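Local coordinates for enoyl-CoA hydratase carB homologue (Streptomyces cattleya, PDB 5O34), which probably acts as a carboxymethylproline synthase-like crotonase-superfamily enzyme in thienamycin biosynthesis, at residues 248-251 and 252-256; 262-265 and 266-269. One frame throughout, in Å; residues are numbered along the deposited sequence.

How the interactions relate
Both contacts involve helix 252-273, the long helix near the C-terminal end of the modelled chain. Interaction 1 lies at its start, where helix 245-249 hands over to it. Interaction 2 lies further along the same helix, at residues 262-269. Their centres are 21 Å apart and their nearest atoms about 7 Å apart, so they do not touch. In both, an arginine of the helix is tied to the region of helix 120-137: Arg252 by carbonyls at its end, Arg267 by aspartates on its side. Glu269 of interaction 2 packs on Arg254 of the third subunit, the counterpart of a residue in interaction 1. Both therefore concern packing and assembly, and neither includes an identified active-site residue.

Interaction 1: 248-251 and 252-256; sequences VQST and RPRVN
Arg252 N donates to Val248 O at 3.0 Å, and Val255 N donates to Thr251 O at 3.0 Å. Val248 O also takes Thr251 N, so two donors grip it. Arg254 N reaches Thr251 O only weakly. Arg252 turns into its own subunit, in a salt bridge with Asp162 and bonded to Ile138 O and Val135 O. Asn256 ND2 sits over the Arg252 guanidinium, 3.6 Å above the plane. The Thr251 hydroxyl bonds to Ala247 O and to Cys183 N of the second subunit. The chain of Arg254 bends at chi2 (-144°), which brings its guanidinium back along the turn. Ser250 O then lies over one guanidinium face, 3.0 Å from Arg254 NE, at an angle too poor for a hydrogen bond. The ring of Pro253 lies against a carbonyl, with Pro253 CD 3.2 Å from Gln249 O. Thr251 and Val255 lie side by side, their CG2 methyls 3.8 Å apart. Backbone donors thus serve the Val248 and Thr251 carbonyls, while side chains tie the junction to Asp162 and the end of helix 120-137, and to the second subunit.

Interaction 2: 262-265 and 266-269; sequences GLER and IRRE
Glu264 and Arg267 form an i to i+3 salt bridge on one side of the helix. Arg267 NH2 donates to Glu264 OE2 at 3.1 Å, with an N-H...O angle of 161°. The oxygen is met on its syn side and lies close to the guanidinium plane, at the edge of the group. Only one carboxylate oxygen makes the bond; Glu264 OE1 is 4.0 Å from Arg267 NH2. The planes of the two groups are 32° apart, and Arg267 NH2 alone makes the bond to Glu264. Glu264 bends at chi2 (-68°), which carries its carboxylate along the helix to Arg267. The chain of Arg267 leaves extended and bends at chi3. On another side of the helix, Ile266 packs against the preceding turn: Ile266 CG1 is 3.2 Å from Gly262 O and CD1 is 3.4 Å from the same oxygen. The backbone bond from Ile266 N to Leu263 O is weak, at 3.3 Å. Further out, Arg267 forms salt bridges with Asp126 and Asp130 of helix 120-137. Leu263 reaches Tyr132 and Thr133 on that helix, and also Phe185 and Met189 of helix 184-194. Ile266 likewise touches Asn184 and Phe185. Arg267 is thus shared among three carboxylates, which would be expected to favour its positive charge and to hold its guanidinium between helices 252-273 and 120-137.

Interaction 1: 248-251 and 252-256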
loop_
_atom_site.group_PDB
_atom_site.type_symbol
_atom_site.label_atom_id
_atom_site.label_comp_id
_atom_site.label_asym_id
_atom_site.label_seq_id
_atom_site.Cartn_x
_atom_site.Cartn_y
_atom_site.Cartn_z
ATOM N N VAL A 248 15.328 -7.413 16.998
ATOM C CA VAL A 248 14.507 -8.013 15.951
ATOM C C VAL A 248 13.160 -8.503 16.513
ATOM O O VAL A 248 12.111 -8.249 15.916
ATOM C CB VAL A 248 15.298 -9.151 15.225
ATOM C CG1 VAL A 248 14.412 -9.948 14.295
ATOM C CG2 VAL A 248 16.498 -8.601 14.456
ATOM N N GLN A 249 13.201 -9.197 17.662
ATOM C CA GLN A 249 12.049 -9.820 18.313
ATOM C C GLN A 249 11.117 -8.839 19.035
ATOM O O GLN A 249 9.974 -9.204 19.296
ATOM C CB GLN A 249 12.501 -10.958 19.234
ATOM C CG GLN A 249 13.114 -12.128 18.437
ATOM C CD GLN A 249 13.840 -13.184 19.242
ATOM O OE1 GLN A 249 14.715 -13.884 18.728
ATOM N NE2 GLN A 249 13.460 -13.377 20.495
ATOM N N SER A 250 11.568 -7.602 19.318
ATOM C CA SER A 250 10.717 -6.567 19.920
ATOM C C SER A 250 10.070 -5.725 18.801
ATOM O O SER A 250 9.251 -4.852 19.094
ATOM C CB SER A 250 11.529 -5.647 20.831
ATOM O OG SER A 250 12.136 -6.344 21.906
ATOM N N THR A 251 10.458 -5.972 17.529
ATOM C CA THR A 251 9.984 -5.241 16.346
ATOM C C THR A 251 8.988 -6.059 15.513
ATOM O O THR A 251 7.881 -5.588 15.263
ATOM C CB THR A 251 11.186 -4.726 15.510
ATOM O OG1 THR A 251 12.017 -3.896 16.325
ATOM C CG2 THR A 251 10.754 -3.935 14.285
ATOM N N ARG A 252 9.399 -7.268 15.077
ATOM C CA ARG A 252 8.632 -8.191 14.237
ATOM C C ARG A 252 7.152 -8.352 14.672
ATOM O O ARG A 252 6.273 -8.149 13.826
ATOM C CB ARG A 252 9.351 -9.552 14.136
ATOM C CG ARG A 252 9.089 -10.319 12.845
ATOM C CD ARG A 252 8.045 -11.389 13.034
ATOM N NE ARG A 252 7.751 -12.077 11.782
ATOM C CZ ARG A 252 6.785 -12.974 11.621
ATOM N NH1 ARG A 252 6.006 -13.313 12.641
ATOM N NH2 ARG A 252 6.590 -13.541 10.440
ATOM N N PRO A 253 6.829 -8.649 15.964
ATOM C CA PRO A 253 5.409 -8.803 16.333
ATOM C C PRO A 253 4.609 -7.500 16.442
ATOM O O PRO A 253 3.399 -7.536 16.220
ATOM C CB PRO A 253 5.467 -9.559 17.662
ATOM C CG PRO A 253 6.751 -9.160 18.255
ATOM C CD PRO A 253 7.708 -8.938 17.120
ATOM N N ARG A 254 5.260 -6.363 16.759
ATOM C CA ARG A 254 4.569 -5.065 16.875
ATOM C C ARG A 254 4.230 -4.489 15.488
ATOM O O ARG A 254 3.097 -4.061 15.250
ATOM C CB ARG A 254 5.370 -4.066 17.729
ATOM C CG ARG A 254 5.993 -4.710 18.959
ATOM C CD ARG A 254 6.013 -3.825 20.194
ATOM N NE ARG A 254 7.130 -4.170 21.081
ATOM C CZ ARG A 254 7.165 -5.228 21.891
ATOM N NH1 ARG A 254 6.136 -6.068 21.943
ATOM N NH2 ARG A 254 8.230 -5.460 22.645
ATOM N N VAL A 255 5.205 -4.529 14.570
ATOM C CA VAL A 255 5.088 -4.082 13.182
ATOM C C VAL A 255 4.011 -4.908 12.406
ATOM O O VAL A 255 3.311 -4.363 11.551
ATOM C CB VAL A 255 6.502 -4.114 12.532
ATOM C CG1 VAL A 255 6.447 -4.270 11.023
ATOM C CG2 VAL A 255 7.321 -2.882 12.919
ATOM N N ASN A 256 3.854 -6.199 12.746
ATOM C CA ASN A 256 2.864 -7.099 12.144
ATOM C C ASN A 256 1.473 -7.072 12.802
ATOM O O ASN A 256 0.547 -7.619 12.212
ATOM C CB ASN A 256 3.395 -8.539 12.106
ATOM C CG ASN A 256 4.399 -8.826 11.019
ATOM O OD1 ASN A 256 4.916 -7.926 10.344
ATOM N ND2 ASN A 256 4.708 -10.102 10.834
#

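Interaction 2: 262-265 and 266-269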
loop_
_atom_site.group_PDB
_atom_site.type_symbol
_atom_site.label_atom_id
_atom_site.label_comp_id
_atom_site.label_asym_id
_atom_site.label_seq_id
_atom_site.Cartn_x
_atom_site.Cartn_y
_atom_site.Cartn_z
ATOM N N GLY A 262 -6.047 -7.786 10.917
ATOM C CA GLY A 262 -6.711 -7.879 9.629
ATOM C C GLY A 262 -7.146 -9.292 9.313
ATOM O O GLY A 262 -8.283 -9.503 8.888
ATOM N N LEU A 263 -6.235 -10.270 9.547
ATOM C CA LEU A 263 -6.463 -11.705 9.350
ATOM C C LEU A 263 -7.550 -12.219 10.287
ATOM O O LEU A 263 -8.362 -13.051 9.866
ATOM C CB LEU A 263 -5.165 -12.508 9.575
ATOM C CG LEU A 263 -4.027 -12.382 8.535
ATOM C CD1 LEU A 263 -2.738 -12.909 9.103
ATOM C CD2 LEU A 263 -4.362 -13.110 7.243
ATOM N N GLU A 264 -7.571 -11.728 11.554
ATOM C CA GLU A 264 -8.565 -12.109 12.570
ATOM C C GLU A 264 -10.001 -11.700 12.205
ATOM O O GLU A 264 -10.938 -12.438 12.507
ATOM C CB GLU A 264 -8.194 -11.563 13.963
ATOM C CG GLU A 264 -7.044 -12.291 14.646
ATOM C CD GLU A 264 -7.235 -13.735 15.098
ATOM O OE1 GLU A 264 -6.293 -14.267 15.732
ATOM O OE2 GLU A 264 -8.301 -14.337 14.821
ATOM N N ARG A 265 -10.174 -10.532 11.563
ATOM C CA ARG A 265 -11.486 -10.061 11.120
ATOM C C ARG A 265 -12.042 -10.891 9.954
ATOM O O ARG A 265 -13.260 -10.981 9.809
ATOM C CB ARG A 265 -11.424 -8.583 10.736
ATOM C CG ARG A 265 -11.733 -7.657 11.909
ATOM C CD ARG A 265 -11.835 -6.213 11.475
ATOM N NE ARG A 265 -10.555 -5.725 10.967
ATOM C CZ ARG A 265 -9.650 -5.088 11.699
ATOM N NH1 ARG A 265 -9.885 -4.829 12.979
ATOM N NH2 ARG A 265 -8.505 -4.698 11.156
ATOM N N ILE A 266 -11.153 -11.501 9.138
ATOM C CA ILE A 266 -11.511 -12.330 7.977
ATOM C C ILE A 266 -12.178 -13.650 8.396
ATOM O O ILE A 266 -13.004 -14.152 7.641
ATOM C CB ILE A 266 -10.298 -12.579 6.993
ATOM C CG1 ILE A 266 -9.532 -11.284 6.594
ATOM C CG2 ILE A 266 -10.697 -13.370 5.732
ATOM C CD1 ILE A 266 -10.347 -10.041 6.207
ATOM N N ARG A 267 -11.806 -14.216 9.565
ATOM C CA ARG A 267 -12.305 -15.501 10.077
ATOM C C ARG A 267 -13.809 -15.732 9.796
ATOM O O ARG A 267 -14.158 -16.635 9.027
ATOM C CB ARG A 267 -11.967 -15.672 11.571
ATOM C CG ARG A 267 -12.193 -17.088 12.118
ATOM C CD ARG A 267 -12.053 -17.183 13.642
ATOM N NE ARG A 267 -10.700 -16.875 14.119
ATOM C CZ ARG A 267 -9.709 -17.761 14.216
ATOM N NH1 ARG A 267 -9.903 -19.027 13.870
ATOM N NH2 ARG A 267 -8.510 -17.382 14.644
ATOM N N ARG A 268 -14.672 -14.871 10.346
ATOM C CA ARG A 268 -16.123 -14.933 10.173
ATOM C C ARG A 268 -16.549 -14.685 8.707
ATOM O O ARG A 268 -17.413 -15.400 8.198
ATOM C CB ARG A 268 -16.802 -13.986 11.186
ATOM C CG ARG A 268 -18.110 -13.322 10.746
ATOM C CD ARG A 268 -19.356 -14.137 11.037
ATOM N NE ARG A 268 -20.560 -13.421 10.596
ATOM C CZ ARG A 268 -21.808 -13.818 10.829
ATOM N NH1 ARG A 268 -22.042 -14.927 11.520
ATOM N NH2 ARG A 268 -22.833 -13.102 10.378
ATOM N N GLU A 269 -15.929 -13.701 8.035
ATOM C CA GLU A 269 -16.201 -13.356 6.628
ATOM C C GLU A 269 -15.912 -14.515 5.656
ATOM O O GLU A 269 -16.758 -14.834 4.818
ATOM C CB GLU A 269 -15.397 -12.114 6.213
ATOM C CG GLU A 269 -15.926 -10.804 6.773
ATOM C CD GLU A 269 -15.003 -9.596 6.716
ATOM O OE1 GLU A 269 -13.941 -9.666 6.053
ATOM O OE2 GLU A 269 -15.350 -8.570 7.345
#